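Local coordinates for protein putative acetyltransferase (Nocardia farcinica, PDB 3D9W) that probably transfers acetyl groups from acetyl-coenzyme A to arylamines, at residues 75-80 and 266-271; 23-28 and 47-52; 107-112 and 188-193; 88-93 and 120-125; 36-41 and 96-101. All coordinates share one frame; numbering follows the deposited sequence.

Contact 1. Residues 75-80 and 266-271; sequences HSRRGG and LFDIEL
R77 and R78 grip the loop 266-271 in opposite ways, one through charge at the surface, the other through its carbon chain on the inner side. The inner part is the closely packed one. R78 is folded at chi2 (-63°) and chi3 (-61°), a double bend that brings the end of the chain back over I269 and L271. Its CD lies 3.4 Å from L271 CD2 and 3.7 Å from I269 CG2, and the same leucine methyl sits over one face of the guanidinium, offset toward its rim. Of that group's nitrogens, NE bridges to E52 and NH2 to E55. Between the two arginines the backbones join: E270 N donates to R77 O at 2.7 Å, and I269 CA gives the same oxygen a C-H...O contact. R77 itself is the centre of an inverse gamma turn. Its side chain runs along the more exposed flank, where E270 OE1 receives NE at 2.8 Å and NH2 at 3.0 Å, a side-on grip by two nitrogens on one oxygen that lies in the guanidinium plane. The carboxylate plane of E270 stands 85° to that plane. NH1 reaches D268 OD1 at 3.2 Å, a longer bond, while D268 OD2 bridges to R226. Two acids flanking one arginine would be expected to stabilise its positive charge, although solvent probably weakens these outer bridges; the inner arginine pairs its charge with glutamates and its chain with aliphatic carbon.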
# COMPACT_ATOMS: atom_id res chain seq x y z
N HIS A 75 4.90 -15.53 -5.03
CA HIS A 75 5.88 -16.58 -5.28
C HIS A 75 7.33 -16.14 -5.30
O HIS A 75 8.20 -16.91 -5.73
CB HIS A 75 5.57 -17.29 -6.59
CG HIS A 75 4.18 -17.83 -6.65
ND1 HIS A 75 3.72 -18.78 -5.77
CD2 HIS A 75 3.14 -17.51 -7.45
CE1 HIS A 75 2.45 -19.03 -6.02
NE2 HIS A 75 2.07 -18.27 -7.03
N SER A 76 7.61 -14.92 -4.87
CA SER A 76 8.98 -14.43 -4.85
C SER A 76 9.17 -13.54 -3.65
O SER A 76 8.21 -13.13 -3.01
CB SER A 76 9.29 -13.62 -6.12
OG SER A 76 9.27 -14.45 -7.27
N ARG A 77 10.43 -13.25 -3.35
CA ARG A 77 10.75 -12.39 -2.23
C ARG A 77 10.86 -11.00 -2.79
O ARG A 77 11.94 -10.45 -2.93
CB ARG A 77 12.07 -12.81 -1.60
CG ARG A 77 12.01 -14.20 -0.99
CD ARG A 77 12.14 -14.10 0.49
NE ARG A 77 13.45 -13.58 0.84
CZ ARG A 77 13.76 -13.08 2.03
NH1 ARG A 77 12.85 -13.01 3.00
NH2 ARG A 77 14.99 -12.64 2.25
N ARG A 78 9.70 -10.45 -3.14
CA ARG A 78 9.63 -9.12 -3.70
C ARG A 78 8.32 -8.53 -3.26
O ARG A 78 7.38 -9.25 -2.91
CB ARG A 78 9.67 -9.18 -5.23
CG ARG A 78 11.01 -9.60 -5.81
CD ARG A 78 12.10 -8.59 -5.45
NE ARG A 78 11.82 -7.25 -5.98
CZ ARG A 78 11.80 -6.95 -7.27
NH1 ARG A 78 12.05 -7.90 -8.17
NH2 ARG A 78 11.54 -5.71 -7.66
N GLY A 79 8.26 -7.20 -3.25
CA GLY A 79 7.05 -6.51 -2.85
C GLY A 79 6.58 -5.64 -4.00
O GLY A 79 6.99 -5.86 -5.14
N GLY A 80 5.72 -4.68 -3.69
CA GLY A 80 5.21 -3.77 -4.70
C GLY A 80 4.68 -2.53 -4.01
O GLY A 80 4.74 -2.45 -2.78
N LEU A 266 15.79 -6.86 6.50
CA LEU A 266 14.76 -5.89 6.87
C LEU A 266 13.59 -5.70 5.94
O LEU A 266 12.57 -5.16 6.34
CB LEU A 266 15.39 -4.52 7.09
CG LEU A 266 16.21 -4.38 8.35
CD1 LEU A 266 15.96 -3.00 8.93
CD2 LEU A 266 15.81 -5.44 9.35
N PHE A 267 13.71 -6.13 4.69
CA PHE A 267 12.63 -5.91 3.76
C PHE A 267 12.18 -7.15 3.02
O PHE A 267 11.31 -7.09 2.15
CB PHE A 267 13.05 -4.81 2.80
CG PHE A 267 13.25 -3.48 3.48
CD1 PHE A 267 12.14 -2.73 3.89
CD2 PHE A 267 14.52 -3.00 3.76
CE1 PHE A 267 12.30 -1.53 4.58
CE2 PHE A 267 14.69 -1.80 4.45
CZ PHE A 267 13.58 -1.06 4.86
N ASP A 268 12.78 -8.28 3.37
CA ASP A 268 12.45 -9.56 2.78
C ASP A 268 12.32 -9.49 1.28
O ASP A 268 11.39 -10.04 0.69
CB ASP A 268 11.17 -10.08 3.41
CG ASP A 268 11.30 -10.19 4.90
OD1 ASP A 268 12.27 -10.85 5.35
OD2 ASP A 268 10.45 -9.61 5.62
N ILE A 269 13.27 -8.79 0.68
CA ILE A 269 13.34 -8.61 -0.75
C ILE A 269 14.63 -9.28 -1.20
O ILE A 269 15.68 -9.06 -0.62
CB ILE A 269 13.35 -7.11 -1.09
CG1 ILE A 269 11.97 -6.53 -0.77
CG2 ILE A 269 13.74 -6.90 -2.55
CD1 ILE A 269 11.85 -5.05 -1.02
N GLU A 270 14.52 -10.12 -2.24
CA GLU A 270 15.66 -10.85 -2.81
C GLU A 270 15.80 -10.49 -4.29
O GLU A 270 14.84 -10.61 -5.06
CB GLU A 270 15.42 -12.36 -2.66
CG GLU A 270 16.68 -13.18 -2.48
CD GLU A 270 16.54 -14.20 -1.34
OE1 GLU A 270 15.99 -13.84 -0.27
OE2 GLU A 270 17.00 -15.35 -1.52
N LEU A 271 16.99 -10.06 -4.68
CA LEU A 271 17.24 -9.67 -6.06
C LEU A 271 18.43 -10.39 -6.64
O LEU A 271 19.33 -10.81 -5.92
CB LEU A 271 17.54 -8.18 -6.13
CG LEU A 271 16.62 -7.19 -5.45
CD1 LEU A 271 17.13 -5.76 -5.70
CD2 LEU A 271 15.21 -7.37 -5.98

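Contact 2. Residues 23-28 and 47-52; sequences ARIGFA and TAIPFE
A Schellman motif closes helix 18-25, and just before it R24 and I25 pack on A48 and I49, where helix 35-48 runs out into a loop. G26, with positive phi, is its C-prime residue: F27 N returns to L22 O, and G26 N makes a weak bond to A23 O. The backbones come nearest at I25 and A48, where A48 CB lies 3.9 Å from I25 CA. R24 reaches further across. Its CG is anti to the backbone N (chi1 -167°) and the chain bends at chi2, which carries CD to 3.4 Å from I49 CD1 as the two side chains pass at a slant. The carbonyl A48 O lies over one face of the guanidinium, 3.8 Å from NH2, an approach without a hydrogen bond; P50 CD is 4.1 Å from the same nitrogen. The polar partner of R24 is instead L73 O, which accepts from NE. I25 adds an aliphatic contact, its CG2 standing 4.3 Å from I49 CD1. The end of helix 18-25 thus packs on the end of helix 35-48, where I25 also touches R44, and is tied by R24 to the end of helix 66-73, with V74 beside it.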
# COMPACT_ATOMS: atom_id res chain seq x y z
N ALA A 23 -2.14 -18.39 1.83
CA ALA A 23 -1.05 -19.11 2.47
C ALA A 23 0.13 -18.16 2.65
O ALA A 23 0.79 -18.16 3.68
CB ALA A 23 -0.63 -20.28 1.61
N ARG A 24 0.37 -17.35 1.64
CA ARG A 24 1.47 -16.41 1.67
C ARG A 24 1.36 -15.33 2.74
O ARG A 24 2.37 -14.93 3.31
CB ARG A 24 1.64 -15.78 0.29
CG ARG A 24 2.94 -15.04 0.09
CD ARG A 24 2.81 -13.59 0.51
NE ARG A 24 4.08 -12.89 0.38
CZ ARG A 24 5.00 -12.85 1.34
NH1 ARG A 24 4.80 -13.46 2.49
NH2 ARG A 24 6.13 -12.18 1.13
N ILE A 25 0.15 -14.85 3.01
CA ILE A 25 -0.02 -13.80 4.03
C ILE A 25 -0.31 -14.39 5.39
O ILE A 25 -0.29 -13.70 6.40
CB ILE A 25 -1.15 -12.83 3.66
CG1 ILE A 25 -2.51 -13.53 3.78
CG2 ILE A 25 -0.91 -12.26 2.26
CD1 ILE A 25 -3.70 -12.60 3.51
N GLY A 26 -0.60 -15.69 5.41
CA GLY A 26 -0.86 -16.37 6.66
C GLY A 26 -2.29 -16.29 7.15
O GLY A 26 -2.54 -16.25 8.36
N PHE A 27 -3.25 -16.28 6.23
CA PHE A 27 -4.63 -16.22 6.65
C PHE A 27 -4.97 -17.53 7.38
O PHE A 27 -4.38 -18.57 7.10
CB PHE A 27 -5.55 -16.05 5.44
CG PHE A 27 -6.96 -15.73 5.81
CD1 PHE A 27 -7.26 -14.54 6.47
CD2 PHE A 27 -7.98 -16.63 5.55
CE1 PHE A 27 -8.56 -14.25 6.87
CE2 PHE A 27 -9.28 -16.34 5.94
CZ PHE A 27 -9.57 -15.15 6.60
N ALA A 28 -5.90 -17.48 8.32
CA ALA A 28 -6.25 -18.70 9.03
C ALA A 28 -7.69 -18.73 9.53
O ALA A 28 -8.10 -19.65 10.25
CB ALA A 28 -5.29 -18.90 10.19
N THR A 47 1.13 -6.75 7.01
CA THR A 47 2.29 -7.15 7.82
C THR A 47 3.12 -8.26 7.20
O THR A 47 4.14 -8.67 7.76
CB THR A 47 1.88 -7.58 9.25
OG1 THR A 47 1.08 -8.76 9.19
CG2 THR A 47 1.10 -6.48 9.93
N ALA A 48 2.70 -8.73 6.03
CA ALA A 48 3.41 -9.79 5.34
C ALA A 48 4.12 -9.33 4.08
O ALA A 48 5.30 -9.64 3.87
CB ALA A 48 2.44 -10.92 5.01
N ILE A 49 3.42 -8.57 3.24
CA ILE A 49 3.97 -8.11 1.96
C ILE A 49 4.88 -6.88 2.05
O ILE A 49 4.50 -5.87 2.63
CB ILE A 49 2.83 -7.78 0.97
CG1 ILE A 49 1.82 -8.93 0.93
CG2 ILE A 49 3.41 -7.52 -0.42
CD1 ILE A 49 2.42 -10.25 0.54
N PRO A 50 6.09 -6.96 1.47
CA PRO A 50 7.02 -5.82 1.49
C PRO A 50 6.57 -4.69 0.54
O PRO A 50 5.75 -4.90 -0.35
CB PRO A 50 8.34 -6.44 1.03
CG PRO A 50 8.24 -7.85 1.44
CD PRO A 50 6.81 -8.18 1.06
N PHE A 51 7.10 -3.50 0.75
CA PHE A 51 6.77 -2.37 -0.10
C PHE A 51 8.03 -1.96 -0.86
O PHE A 51 9.09 -1.81 -0.26
CB PHE A 51 6.26 -1.21 0.74
CG PHE A 51 5.92 0.01 -0.06
CD1 PHE A 51 6.93 0.84 -0.53
CD2 PHE A 51 4.60 0.33 -0.32
CE1 PHE A 51 6.62 1.98 -1.26
CE2 PHE A 51 4.28 1.46 -1.05
CZ PHE A 51 5.30 2.30 -1.52
N GLU A 52 7.92 -1.77 -2.17
CA GLU A 52 9.09 -1.40 -2.94
C GLU A 52 8.77 -0.85 -4.32
O GLU A 52 7.72 -1.15 -4.88
CB GLU A 52 9.99 -2.61 -3.11
CG GLU A 52 9.24 -3.78 -3.67
CD GLU A 52 10.06 -4.55 -4.65
OE1 GLU A 52 10.51 -3.92 -5.62
OE2 GLU A 52 10.24 -5.77 -4.46

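Contact 3. Residues 107-112 and 188-193; sequences VTMGAG and VDRYTF
T108 lays its side chain across that of D189 at about a right angle, its hydroxyl OG1 donating to D189 OD1 at 2.6 Å. Both side chains have the branch concerned set between the backbone N and the carbonyl carbon (chi1 46° for OG1 of T108, 51° for CG of D189), and this turns the two polar ends onto one another. The same oxygen also accepts G110 N at 2.9 Å, from above the carboxylate plane, whereas the threonine hydroxyl comes in on the anti side; the G110 amide is shared with D189 O at 3.2 Å. One residue further along the strand, R190 O takes two successive amides, T108 N and M109 N, each at 2.8 Å; the first lies in the carbonyl plane and the second is tilted from it. Apolar groups flank this polar core. V188 CG2 packs 3.4 Å from G110 N, and the bent chain of M109 places SD 3.8 Å from R190 CA. On the other flank Y191 CB rests 3.5 Å from V107 CA, in an antiparallel, non-hydrogen-bonded pair. The outer end of R190 turns away to D136 and Q181, while Y191 OH bonds to Y147 OH and its ring meets that of H119. Between T108 and A111 the chain makes a type I' beta turn, with M109 and G110 both at positive phi and A111 N bonded to T108 O. The turn thus leaves strand 99-107 held by its neighbour 188-193, whose R190 and Y191 form a second shell around H119 and D136, which probably correspond to the His and Asp of the family's catalytic triad.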
# COMPACT_ATOMS: atom_id res chain seq x y z
N VAL A 107 -1.73 11.68 -1.83
CA VAL A 107 -0.89 11.70 -0.66
C VAL A 107 -0.42 13.13 -0.46
O VAL A 107 -0.16 13.85 -1.42
CB VAL A 107 0.32 10.79 -0.81
CG1 VAL A 107 1.10 10.77 0.48
CG2 VAL A 107 -0.13 9.39 -1.18
N THR A 108 -0.33 13.54 0.79
CA THR A 108 0.09 14.88 1.11
C THR A 108 1.23 14.82 2.11
O THR A 108 2.23 15.52 1.97
CB THR A 108 -1.09 15.69 1.71
OG1 THR A 108 -1.75 14.89 2.69
CG2 THR A 108 -2.08 16.05 0.64
N MET A 109 1.08 13.97 3.12
CA MET A 109 2.10 13.82 4.15
C MET A 109 2.58 15.16 4.68
O MET A 109 3.78 15.41 4.72
CB MET A 109 3.30 13.04 3.60
CG MET A 109 3.02 11.57 3.44
SD MET A 109 2.38 10.89 4.97
CE MET A 109 3.77 11.30 6.12
N GLY A 110 1.65 16.01 5.07
CA GLY A 110 2.03 17.31 5.60
C GLY A 110 2.41 18.34 4.55
O GLY A 110 2.40 19.54 4.83
N ALA A 111 2.75 17.89 3.35
CA ALA A 111 3.10 18.84 2.31
C ALA A 111 1.91 19.75 1.99
O ALA A 111 0.93 19.82 2.75
CB ALA A 111 3.55 18.08 1.05
N GLY A 112 1.98 20.45 0.86
CA GLY A 112 0.91 21.35 0.50
C GLY A 112 0.55 21.15 -0.95
O GLY A 112 0.57 20.02 -1.45
N VAL A 188 -0.26 14.33 11.50
CA VAL A 188 -0.08 14.79 10.15
C VAL A 188 -1.13 14.17 9.25
O VAL A 188 -1.70 13.11 9.56
CB VAL A 188 1.34 14.45 9.63
CG1 VAL A 188 1.48 12.96 9.42
CG2 VAL A 188 1.62 15.20 8.35
N ASP A 189 -1.40 14.86 8.15
CA ASP A 189 -2.36 14.39 7.17
C ASP A 189 -1.61 13.45 6.22
O ASP A 189 -0.65 13.85 5.55
CB ASP A 189 -2.93 15.59 6.42
CG ASP A 189 -1.85 16.52 5.88
OD1 ASP A 189 -1.25 16.19 4.83
OD2 ASP A 189 -1.59 17.57 6.50
N ARG A 190 -2.02 12.20 6.21
CA ARG A 190 -1.37 11.24 5.33
C ARG A 190 -1.80 11.59 3.91
O ARG A 190 -0.98 12.03 3.10
CB ARG A 190 -1.79 9.80 5.68
CG ARG A 190 -1.14 8.75 4.79
CD ARG A 190 -1.66 7.33 5.02
NE ARG A 190 -1.08 6.70 6.20
CZ ARG A 190 -1.08 5.39 6.43
NH1 ARG A 190 -1.64 4.56 5.55
NH2 ARG A 190 -0.52 4.91 7.53
N TYR A 191 -3.08 11.44 3.62
CA TYR A 191 -3.59 11.72 2.29
C TYR A 191 -5.03 12.18 2.30
O TYR A 191 -5.66 12.26 3.34
CB TYR A 191 -3.47 10.47 1.43
CG TYR A 191 -4.14 9.22 2.01
CD1 TYR A 191 -5.50 9.20 2.32
CD2 TYR A 191 -3.39 8.06 2.24
CE1 TYR A 191 -6.10 8.06 2.85
CE2 TYR A 191 -3.99 6.92 2.77
CZ TYR A 191 -5.33 6.93 3.08
OH TYR A 191 -5.90 5.80 3.61
N THR A 192 -5.56 12.47 1.12
CA THR A 192 -6.95 12.86 0.99
C THR A 192 -7.55 12.03 -0.14
O THR A 192 -6.83 11.59 -1.03
CB THR A 192 -7.10 14.34 0.61
OG1 THR A 192 -6.63 14.55 -0.73
CG2 THR A 192 -6.32 15.22 1.57
N PHE A 193 -8.86 11.80 -0.10
CA PHE A 193 -9.51 11.04 -1.17
C PHE A 193 -10.98 11.37 -1.32
O PHE A 193 -11.63 11.84 -0.39
CB PHE A 193 -9.34 9.53 -0.95
CG PHE A 193 -10.09 8.99 0.23
CD1 PHE A 193 -9.53 9.03 1.50
CD2 PHE A 193 -11.33 8.38 0.06
CE1 PHE A 193 -10.20 8.46 2.58
CE2 PHE A 193 -12.00 7.82 1.12
CZ PHE A 193 -11.44 7.85 2.39

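Contact 4. Residues 88-93 and 120-125; sequences LFAAAL and ALLRVT
F89 holds CG anti to its backbone N (chi1 -163°), and L122 holds CG anti to its carbonyl carbon (chi1 -59°), which points the ring and the isobutyl group into the interface between helix and strand. This is a helix-on-sheet layer: helix 82-95 lies over strand 117-125, the short segments running 17° apart in the same direction with their axes 10.0 Å from each other. L122 is the central side chain. Its CD1 meets the ring of F89 at the edge, in the ring plane, 3.6 Å from CD2, while CD2 of L122 points to A90 CB at 4.2 Å. One helical turn beyond F89, L93 CD1 comes to 3.9 Å from L122 CD1. Every side chain in the contact is buried and apolar. F89 is also covered by L41 and V42 of helix 35-48, and its ring meets H45 with planes about perpendicular; V124 leans on C135 of the next strand, 132-135. The alternation of the strand sends L122 and V124 to the helix side, while L121 takes the other side, near M134. At the far end L93 crosses V124 at about a right angle, CD1 lying 3.9 Å from V124 CG2.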
# COMPACT_ATOMS: atom_id res chain seq x y z
N LEU A 88 -3.93 -6.87 -6.01
CA LEU A 88 -3.92 -8.24 -5.56
C LEU A 88 -4.96 -8.42 -4.46
O LEU A 88 -5.73 -9.38 -4.47
CB LEU A 88 -2.54 -8.62 -5.03
CG LEU A 88 -2.30 -10.08 -4.69
CD1 LEU A 88 -2.51 -10.92 -5.94
CD2 LEU A 88 -0.90 -10.26 -4.13
N PHE A 89 -4.98 -7.48 -3.52
CA PHE A 89 -5.92 -7.52 -2.40
C PHE A 89 -7.36 -7.48 -2.89
O PHE A 89 -8.23 -8.16 -2.35
CB PHE A 89 -5.66 -6.36 -1.44
CG PHE A 89 -6.29 -6.55 -0.09
CD1 PHE A 89 -5.80 -7.50 0.79
CD2 PHE A 89 -7.37 -5.78 0.29
CE1 PHE A 89 -6.39 -7.70 2.04
CE2 PHE A 89 -7.96 -5.97 1.53
CZ PHE A 89 -7.47 -6.93 2.41
N ALA A 90 -7.63 -6.70 -3.93
CA ALA A 90 -8.98 -6.60 -4.46
C ALA A 90 -9.45 -7.96 -5.01
O ALA A 90 -10.58 -8.39 -4.76
CB ALA A 90 -9.04 -5.54 -5.55
N ALA A 91 -8.57 -8.62 -5.76
CA ALA A 91 -8.88 -9.93 -6.32
C ALA A 91 -9.31 -10.90 -5.22
O ALA A 91 -10.33 -11.58 -5.34
CB ALA A 91 -7.69 -10.47 -7.06
N ALA A 92 -8.53 -10.97 -4.15
CA ALA A 92 -8.84 -11.85 -3.04
C ALA A 92 -10.18 -11.49 -2.41
O ALA A 92 -11.03 -12.35 -2.19
CB ALA A 92 -7.75 -11.78 -2.00
N LEU A 93 -10.36 -10.21 -2.12
CA LEU A 93 -11.59 -9.71 -1.52
C LEU A 93 -12.79 -10.18 -2.32
O LEU A 93 -13.72 -10.77 -1.78
CB LEU A 93 -11.59 -8.19 -1.46
CG LEU A 93 -10.61 -7.56 -0.48
CD1 LEU A 93 -10.71 -6.05 -0.56
CD2 LEU A 93 -10.91 -8.05 0.91
N ALA A 120 -3.97 4.03 -4.60
CA ALA A 120 -5.05 3.06 -4.57
C ALA A 120 -5.67 2.82 -3.20
O ALA A 120 -4.96 2.56 -2.22
CB ALA A 120 -4.57 1.75 -5.15
N LEU A 121 -6.99 2.91 -3.13
CA LEU A 121 -7.72 2.69 -1.90
C LEU A 121 -8.90 1.80 -2.22
O LEU A 121 -9.39 1.80 -3.34
CB LEU A 121 -8.23 4.01 -1.30
CG LEU A 121 -7.20 4.96 -0.67
CD1 LEU A 121 -7.88 6.27 -0.26
CD2 LEU A 121 -6.53 4.28 0.54
N LEU A 122 -9.34 1.02 -1.24
CA LEU A 122 -10.46 0.12 -1.44
C LEU A 122 -11.60 0.36 -0.46
O LEU A 122 -11.40 0.36 0.76
CB LEU A 122 -9.99 -1.34 -1.35
CG LEU A 122 -8.92 -1.79 -2.34
CD1 LEU A 122 -8.45 -3.21 -2.02
CD2 LEU A 122 -9.47 -1.72 -3.75
N ARG A 123 -12.80 0.59 -1.00
CA ARG A 123 -14.03 0.81 -0.24
C ARG A 123 -14.65 -0.59 -0.20
O ARG A 123 -15.05 -1.14 -1.24
CB ARG A 123 -14.94 1.79 -0.98
CG ARG A 123 -16.32 2.03 -0.39
CD ARG A 123 -17.24 2.67 -1.43
NE ARG A 123 -18.62 2.81 -0.99
CZ ARG A 123 -19.13 3.92 -0.45
NH1 ARG A 123 -18.36 4.99 -0.27
NH2 ARG A 123 -20.41 3.96 -0.08
N VAL A 124 -14.74 -1.17 1.00
CA VAL A 124 -15.25 -2.53 1.16
C VAL A 124 -16.52 -2.69 2.01
O VAL A 124 -16.71 -2.00 3.00
CB VAL A 124 -14.13 -3.42 1.77
CG1 VAL A 124 -14.52 -4.89 1.73
CG2 VAL A 124 -12.84 -3.18 1.03
N THR A 125 -17.37 -3.64 1.61
CA THR A 125 -18.62 -3.94 2.31
C THR A 125 -18.72 -5.42 2.67
O THR A 125 -18.52 -6.29 1.82
CB THR A 125 -19.82 -3.57 1.45
OG1 THR A 125 -19.84 -4.40 0.27
CG2 THR A 125 -19.75 -2.11 1.04

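Contact 5. Residues 36-41 and 96-101; sequences ATLREL and LGFGVT
The ring of F98 is the centre of this contact, pressed into helix 35-48 among T37, L38 and L41. T37 CG2 comes to the edge of the ring, in its plane and 3.8 Å from CE2. L38 lies to one side, with CB 3.9 Å from F98 CZ and CD1 over a face of the ring. L41 arrives tip first: its CD1 is 3.6 Å from F98 CE2 and 3.5 Å from L96 CD1, one methyl touching both the phenylalanine and the leucine. The torsion of T37 matters here. With OG1 anti to the carbonyl carbon (chi1 -79°), its methyl turns to the ring and its hydroxyl bonds back to A32 O. The turn at G97, which at positive phi ends helix 82-95 in a Schellman motif and releases the chain into strand 99-107, is consistent with L96 and F98 both facing helix 35-48. Further out, L38 and L41 continue onto L93, L41 also onto F89 and L22, and F98 onto V124; F27 covers T37 and L41 from the loop after helix 18-25. All five touching side chains are buried, and their contacts with one another are carbon on carbon. The chemistry is thus hydrophobic, its one nearby hydroxyl, T37 OG1, satisfied just before the helix, and cohesion would come from shape fit and exclusion of water.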
# COMPACT_ATOMS: atom_id res chain seq x y z
N ALA A 36 -14.98 -10.03 10.37
CA ALA A 36 -13.91 -10.73 11.08
C ALA A 36 -12.81 -11.12 10.11
O ALA A 36 -11.62 -10.99 10.41
CB ALA A 36 -14.46 -11.95 11.79
N THR A 37 -13.21 -11.60 8.94
CA THR A 37 -12.27 -12.00 7.91
C THR A 37 -11.54 -10.77 7.35
O THR A 37 -10.32 -10.77 7.21
CB THR A 37 -13.00 -12.73 6.76
OG1 THR A 37 -13.24 -14.08 7.16
CG2 THR A 37 -12.17 -12.70 5.48
N LEU A 38 -12.30 -9.72 7.03
CA LEU A 38 -11.71 -8.50 6.48
C LEU A 38 -10.67 -7.93 7.43
O LEU A 38 -9.62 -7.49 6.99
CB LEU A 38 -12.78 -7.45 6.21
CG LEU A 38 -12.32 -6.20 5.45
CD1 LEU A 38 -11.83 -6.58 4.07
CD2 LEU A 38 -13.47 -5.24 5.36
N ARG A 39 -10.97 -7.95 8.72
CA ARG A 39 -10.03 -7.42 9.69
C ARG A 39 -8.75 -8.24 9.74
O ARG A 39 -7.71 -7.74 10.16
CB ARG A 39 -10.66 -7.36 11.08
CG ARG A 39 -11.55 -6.15 11.32
CD ARG A 39 -12.20 -6.23 12.69
NE ARG A 39 -11.23 -6.47 13.77
CZ ARG A 39 -10.61 -5.52 14.47
NH1 ARG A 39 -10.84 -4.24 14.22
NH2 ARG A 39 -9.75 -5.87 15.42
N GLU A 40 -8.81 -9.51 9.31
CA GLU A 40 -7.61 -10.35 9.32
C GLU A 40 -6.89 -10.28 7.98
O GLU A 40 -5.67 -10.33 7.93
CB GLU A 40 -7.95 -11.80 9.62
CG GLU A 40 -6.72 -12.58 10.10
CD GLU A 40 -6.91 -14.07 9.99
OE1 GLU A 40 -8.02 -14.55 10.32
OE2 GLU A 40 -5.95 -14.76 9.58
N LEU A 41 -7.65 -10.18 6.90
CA LEU A 41 -7.06 -10.09 5.58
C LEU A 41 -6.15 -8.88 5.55
O LEU A 41 -4.98 -8.98 5.16
CB LEU A 41 -8.16 -9.96 4.53
CG LEU A 41 -9.06 -11.18 4.34
CD1 LEU A 41 -10.11 -10.91 3.25
CD2 LEU A 41 -8.21 -12.38 3.94
N LEU A 96 -13.57 -13.91 -2.09
CA LEU A 96 -14.22 -14.30 -0.85
C LEU A 96 -15.66 -13.80 -0.73
O LEU A 96 -16.30 -14.00 0.30
CB LEU A 96 -13.40 -13.83 0.33
CG LEU A 96 -11.94 -14.29 0.25
CD1 LEU A 96 -11.14 -13.74 1.41
CD2 LEU A 96 -11.89 -15.80 0.23
N GLY A 97 -16.17 -13.17 -1.78
CA GLY A 97 -17.54 -12.68 -1.76
C GLY A 97 -17.74 -11.32 -1.12
O GLY A 97 -18.82 -11.01 -0.62
N PHE A 98 -16.70 -10.50 -1.12
CA PHE A 98 -16.79 -9.17 -0.55
C PHE A 98 -17.29 -8.17 -1.58
O PHE A 98 -17.24 -8.42 -2.79
CB PHE A 98 -15.42 -8.71 -0.06
CG PHE A 98 -15.08 -9.20 1.31
CD1 PHE A 98 -15.78 -8.75 2.41
CD2 PHE A 98 -14.03 -10.10 1.49
CE1 PHE A 98 -15.44 -9.17 3.69
CE2 PHE A 98 -13.68 -10.53 2.77
CZ PHE A 98 -14.39 -10.07 3.87
N GLY A 99 -17.77 -7.04 -1.09
CA GLY A 99 -18.23 -5.98 -1.96
C GLY A 99 -17.02 -5.08 -2.15
O GLY A 99 -16.54 -4.48 -1.18
N VAL A 100 -16.53 -5.00 -3.38
CA VAL A 100 -15.35 -4.19 -3.65
C VAL A 100 -15.53 -3.13 -4.71
O VAL A 100 -15.97 -3.41 -5.83
CB VAL A 100 -14.16 -5.08 -4.03
CG1 VAL A 100 -12.95 -4.22 -4.34
CG2 VAL A 100 -13.85 -6.03 -2.89
N THR A 101 -15.17 -1.91 -4.34
CA THR A 101 -15.27 -0.74 -5.20
C THR A 101 -14.02 0.10 -4.92
O THR A 101 -13.56 0.16 -3.79
CB THR A 101 -16.58 0.04 -4.89
OG1 THR A 101 -16.63 1.26 -5.65
CG2 THR A 101 -16.65 0.35 -3.42

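Overall arrangement
Contacts 4 and 5 form one buried core: their centres are 8 Å apart, strands 99-107 and 117-125 are paired neighbours, and L93 of contact 4 packs on V100 of contact 5. Contact 2 shares helix 35-48 with contact 5, A28 N bonding to E40 OE2, and meets contact 1 where E52 accepts G79 N. Contact 3, on the neighbouring strand pair 99-107/188-193 of the same sheet, touches contact 4 through L121 although their centres are 22 Å apart. Segment 75-80 of contact 1 leads into helix 82-95, whose first turn would carry the family's active-site cysteine, while contact 3 meets H119 and D136, consistent with the family's histidine and aspartate.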